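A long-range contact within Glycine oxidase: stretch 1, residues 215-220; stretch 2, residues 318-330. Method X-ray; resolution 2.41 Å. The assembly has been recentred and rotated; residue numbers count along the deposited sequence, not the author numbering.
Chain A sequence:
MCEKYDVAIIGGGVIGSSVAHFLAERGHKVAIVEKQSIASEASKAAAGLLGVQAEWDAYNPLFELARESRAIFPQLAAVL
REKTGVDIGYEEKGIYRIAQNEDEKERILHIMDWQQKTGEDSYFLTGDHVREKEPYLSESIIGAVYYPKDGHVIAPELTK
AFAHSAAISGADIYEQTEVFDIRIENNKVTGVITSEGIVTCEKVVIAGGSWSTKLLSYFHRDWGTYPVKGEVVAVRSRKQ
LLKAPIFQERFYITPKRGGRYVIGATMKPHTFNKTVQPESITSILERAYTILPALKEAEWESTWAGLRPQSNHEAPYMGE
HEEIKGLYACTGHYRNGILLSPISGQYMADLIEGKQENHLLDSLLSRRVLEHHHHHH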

# COMPACT_ATOMS: atom_id res chain seq x y z
N LEU A 215 2.94 -31.14 12.91
CA LEU A 215 2.15 -31.65 11.76
C LEU A 215 3.05 -32.39 10.77
O LEU A 215 2.55 -33.26 10.07
CB LEU A 215 1.44 -30.49 11.08
CG LEU A 215 0.32 -29.87 11.90
CD1 LEU A 215 -0.22 -28.64 11.20
CD2 LEU A 215 -0.78 -30.87 12.14
N LEU A 216 4.34 -32.13 10.79
CA LEU A 216 5.28 -32.80 9.86
C LEU A 216 5.64 -34.20 10.35
O LEU A 216 6.22 -34.95 9.57
CB LEU A 216 6.54 -31.93 9.73
CG LEU A 216 6.39 -30.67 8.89
CD1 LEU A 216 7.69 -29.91 8.87
CD2 LEU A 216 5.99 -31.03 7.48
N SER A 217 5.26 -34.55 11.59
CA SER A 217 5.44 -35.87 12.24
C SER A 217 4.75 -36.96 11.43
O SER A 217 5.30 -38.05 11.36
CB SER A 217 4.91 -35.83 13.63
OG SER A 217 5.89 -35.30 14.48
N TYR A 218 3.61 -36.66 10.81
CA TYR A 218 2.92 -37.63 9.92
C TYR A 218 3.90 -38.11 8.85
O TYR A 218 3.88 -39.29 8.56
CB TYR A 218 1.60 -37.06 9.39
CG TYR A 218 0.55 -36.91 10.45
CD1 TYR A 218 -0.18 -38.00 10.90
CD2 TYR A 218 0.29 -35.69 11.03
CE1 TYR A 218 -1.14 -37.86 11.89
CE2 TYR A 218 -0.67 -35.53 12.01
CZ TYR A 218 -1.38 -36.63 12.45
OH TYR A 218 -2.31 -36.46 13.42
N PHE A 219 4.69 -37.22 8.25
CA PHE A 219 5.73 -37.65 7.30
C PHE A 219 6.82 -38.42 8.05
O PHE A 219 7.03 -39.57 7.71
CB PHE A 219 6.33 -36.43 6.60
CG PHE A 219 5.42 -35.82 5.58
CD1 PHE A 219 4.44 -34.93 5.96
CD2 PHE A 219 5.53 -36.15 4.25
CE1 PHE A 219 3.61 -34.36 5.02
CE2 PHE A 219 4.70 -35.57 3.31
CZ PHE A 219 3.73 -34.69 3.70
N HIS A 220 7.47 -37.77 9.02
CA HIS A 220 8.55 -38.38 9.84
C HIS A 220 8.90 -37.50 11.04
O HIS A 220 8.90 -36.28 10.91
CB HIS A 220 9.81 -38.63 9.01
CG HIS A 220 10.76 -39.58 9.65
ND1 HIS A 220 11.80 -39.15 10.42
CD2 HIS A 220 10.80 -40.92 9.67
CE1 HIS A 220 12.46 -40.18 10.87
NE2 HIS A 220 11.87 -41.27 10.42
N MET A 318 8.44 -29.64 0.20
CA MET A 318 7.37 -29.33 -0.78
C MET A 318 6.95 -30.65 -1.43
O MET A 318 7.65 -31.11 -2.32
CB MET A 318 7.90 -28.39 -1.85
CG MET A 318 8.70 -27.26 -1.29
SD MET A 318 8.35 -25.74 -2.15
CE MET A 318 9.76 -25.68 -3.25
N GLY A 319 5.83 -31.22 -0.99
CA GLY A 319 5.45 -32.52 -1.51
C GLY A 319 4.27 -33.18 -0.84
O GLY A 319 3.68 -32.66 0.11
N GLU A 320 3.92 -34.34 -1.40
CA GLU A 320 2.82 -35.20 -1.00
C GLU A 320 3.38 -36.38 -0.19
O GLU A 320 4.45 -36.89 -0.50
CB GLU A 320 2.09 -35.68 -2.26
CG GLU A 320 0.95 -36.64 -2.01
CD GLU A 320 -0.04 -36.80 -3.16
OE1 GLU A 320 0.24 -36.32 -4.29
OE2 GLU A 320 -1.12 -37.37 -2.90
N HIS A 321 2.66 -36.76 0.87
CA HIS A 321 2.96 -37.94 1.69
C HIS A 321 2.76 -39.18 0.82
O HIS A 321 1.76 -39.27 0.10
CB HIS A 321 2.06 -37.95 2.93
CG HIS A 321 2.49 -38.85 4.04
ND1 HIS A 321 2.50 -40.22 3.92
CD2 HIS A 321 2.86 -38.58 5.31
CE1 HIS A 321 2.90 -40.76 5.06
NE2 HIS A 321 3.12 -39.78 5.93
N GLU A 322 3.69 -40.13 0.92
CA GLU A 322 3.75 -41.26 -0.01
C GLU A 322 2.59 -42.24 0.25
O GLU A 322 2.16 -42.95 -0.65
CB GLU A 322 5.12 -41.94 0.08
CG GLU A 322 5.60 -42.50 -1.25
CD GLU A 322 5.93 -41.45 -2.31
OE1 GLU A 322 7.06 -40.93 -2.30
OE2 GLU A 322 5.04 -41.14 -3.14
N GLU A 323 2.08 -42.27 1.49
CA GLU A 323 1.09 -43.25 1.91
C GLU A 323 -0.26 -42.55 2.13
O GLU A 323 -1.22 -42.86 1.45
CB GLU A 323 1.59 -43.99 3.15
CG GLU A 323 0.79 -45.22 3.55
CD GLU A 323 1.31 -45.94 4.78
OE1 GLU A 323 0.79 -47.04 5.09
OE2 GLU A 323 2.24 -45.41 5.44
N ILE A 324 -0.29 -41.59 3.07
CA ILE A 324 -1.51 -40.88 3.46
C ILE A 324 -1.90 -39.93 2.33
O ILE A 324 -1.17 -39.00 2.01
CB ILE A 324 -1.31 -40.11 4.78
CG1 ILE A 324 -0.69 -40.99 5.87
CG2 ILE A 324 -2.64 -39.49 5.21
CD1 ILE A 324 -0.33 -40.27 7.15
N LYS A 325 -3.05 -40.20 1.71
CA LYS A 325 -3.44 -39.52 0.48
C LYS A 325 -4.07 -38.18 0.85
O LYS A 325 -4.88 -38.09 1.78
CB LYS A 325 -4.38 -40.39 -0.37
CG LYS A 325 -4.81 -39.76 -1.69
CD LYS A 325 -3.68 -39.54 -2.69
CE LYS A 325 -4.09 -38.67 -3.86
NZ LYS A 325 -4.22 -37.25 -3.47
N GLY A 326 -3.63 -37.14 0.13
CA GLY A 326 -4.14 -35.79 0.28
C GLY A 326 -3.39 -34.97 1.32
O GLY A 326 -3.81 -33.86 1.63
N LEU A 327 -2.29 -35.52 1.87
CA LEU A 327 -1.52 -34.82 2.89
C LEU A 327 -0.25 -34.25 2.24
O LEU A 327 0.59 -34.98 1.72
CB LEU A 327 -1.21 -35.82 4.02
CG LEU A 327 -0.85 -35.29 5.41
CD1 LEU A 327 0.59 -35.64 5.76
CD2 LEU A 327 -1.09 -33.79 5.57
N TYR A 328 -0.17 -32.92 2.22
CA TYR A 328 0.87 -32.20 1.55
C TYR A 328 1.61 -31.34 2.59
O TYR A 328 1.06 -31.06 3.65
CB TYR A 328 0.30 -31.35 0.41
CG TYR A 328 -0.43 -32.11 -0.67
CD1 TYR A 328 -1.76 -32.43 -0.51
CD2 TYR A 328 0.19 -32.51 -1.84
CE1 TYR A 328 -2.46 -33.16 -1.45
CE2 TYR A 328 -0.49 -33.23 -2.82
CZ TYR A 328 -1.83 -33.54 -2.62
OH TYR A 328 -2.58 -34.22 -3.54
N ALA A 329 2.81 -30.88 2.20
CA ALA A 329 3.68 -30.04 3.02
C ALA A 329 4.33 -28.99 2.13
O ALA A 329 4.66 -29.29 0.99
CB ALA A 329 4.75 -30.90 3.68
N CYS A 330 4.55 -27.80 2.70
CA CYS A 330 5.16 -26.67 2.00
C CYS A 330 5.63 -25.63 3.04
O CYS A 330 4.98 -24.62 3.22
CB CYS A 330 4.20 -26.08 0.96
SG CYS A 330 5.01 -24.99 -0.24

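Stretch 1 continues a weakly bonded helix from earlier in the chain; residues 217-219 keep helical phi/psi without the regular bonds, and Leu216 O receives Phe219 N weakly (3.0 Å) and His220 N at 3.1 Å. Stretch 2 doubles back on itself. A type II turn from Ile324 to Leu327, with Gly326 at a phi of 89° that favours glycine, returns the chain alongside its own start. Gly319 N to Ala329 O (3.0 Å), Ala329 N to Gly319 O (2.9 Å) and His321 N to Leu327 O (2.9 Å) tie the two arms together. Across the contact, Phe219 CA lies 6.3 Å from His321 CA, and Leu216 CA lies 7.5 Å from Ala329 CA.

One hydrogen bond spans the stretches: His321 NE2 donates to Tyr218 O at 2.8 Å, with an N-H...O angle of 154°. The acceptor lies near the imidazole plane, as a ring N-H requires. His321 ND1 accepts from Glu323 N (3.2 Å, 163°), so both ring nitrogens are engaged.

Phe219 has the largest single share, 109 of the 345 Å² buried on both sides summed. Its CA-CB bond points sideways, yet with chi1 at -74° (m) the ring reaches stretch 2. Phe219 CE2 lies 3.4 Å from His321 CA, while Phe219 CE1 approaches Leu327 CD1 at 3.4 Å and Ala329 CB at 3.9 Å. His321 CD2 sits over one face of the phenyl ring; the ring planes meet obliquely at 47°.

Leu327 and Ala329 point toward stretch 1, whereas Tyr328 between them points away. Leu216, Leu327 and Ala329 are buried, so apolar side chains suit them. Leu216's CA-CB bond points away, but its end comes nearer: Leu216 CD2 is 4.0 Å from Ala329 CB. Tyr218 CB is 4.0 Å from Leu327 CD1, and Tyr218 CB and CD1 each lie 4.4 Å from Ile324 CD1, before the side-chain end leads away.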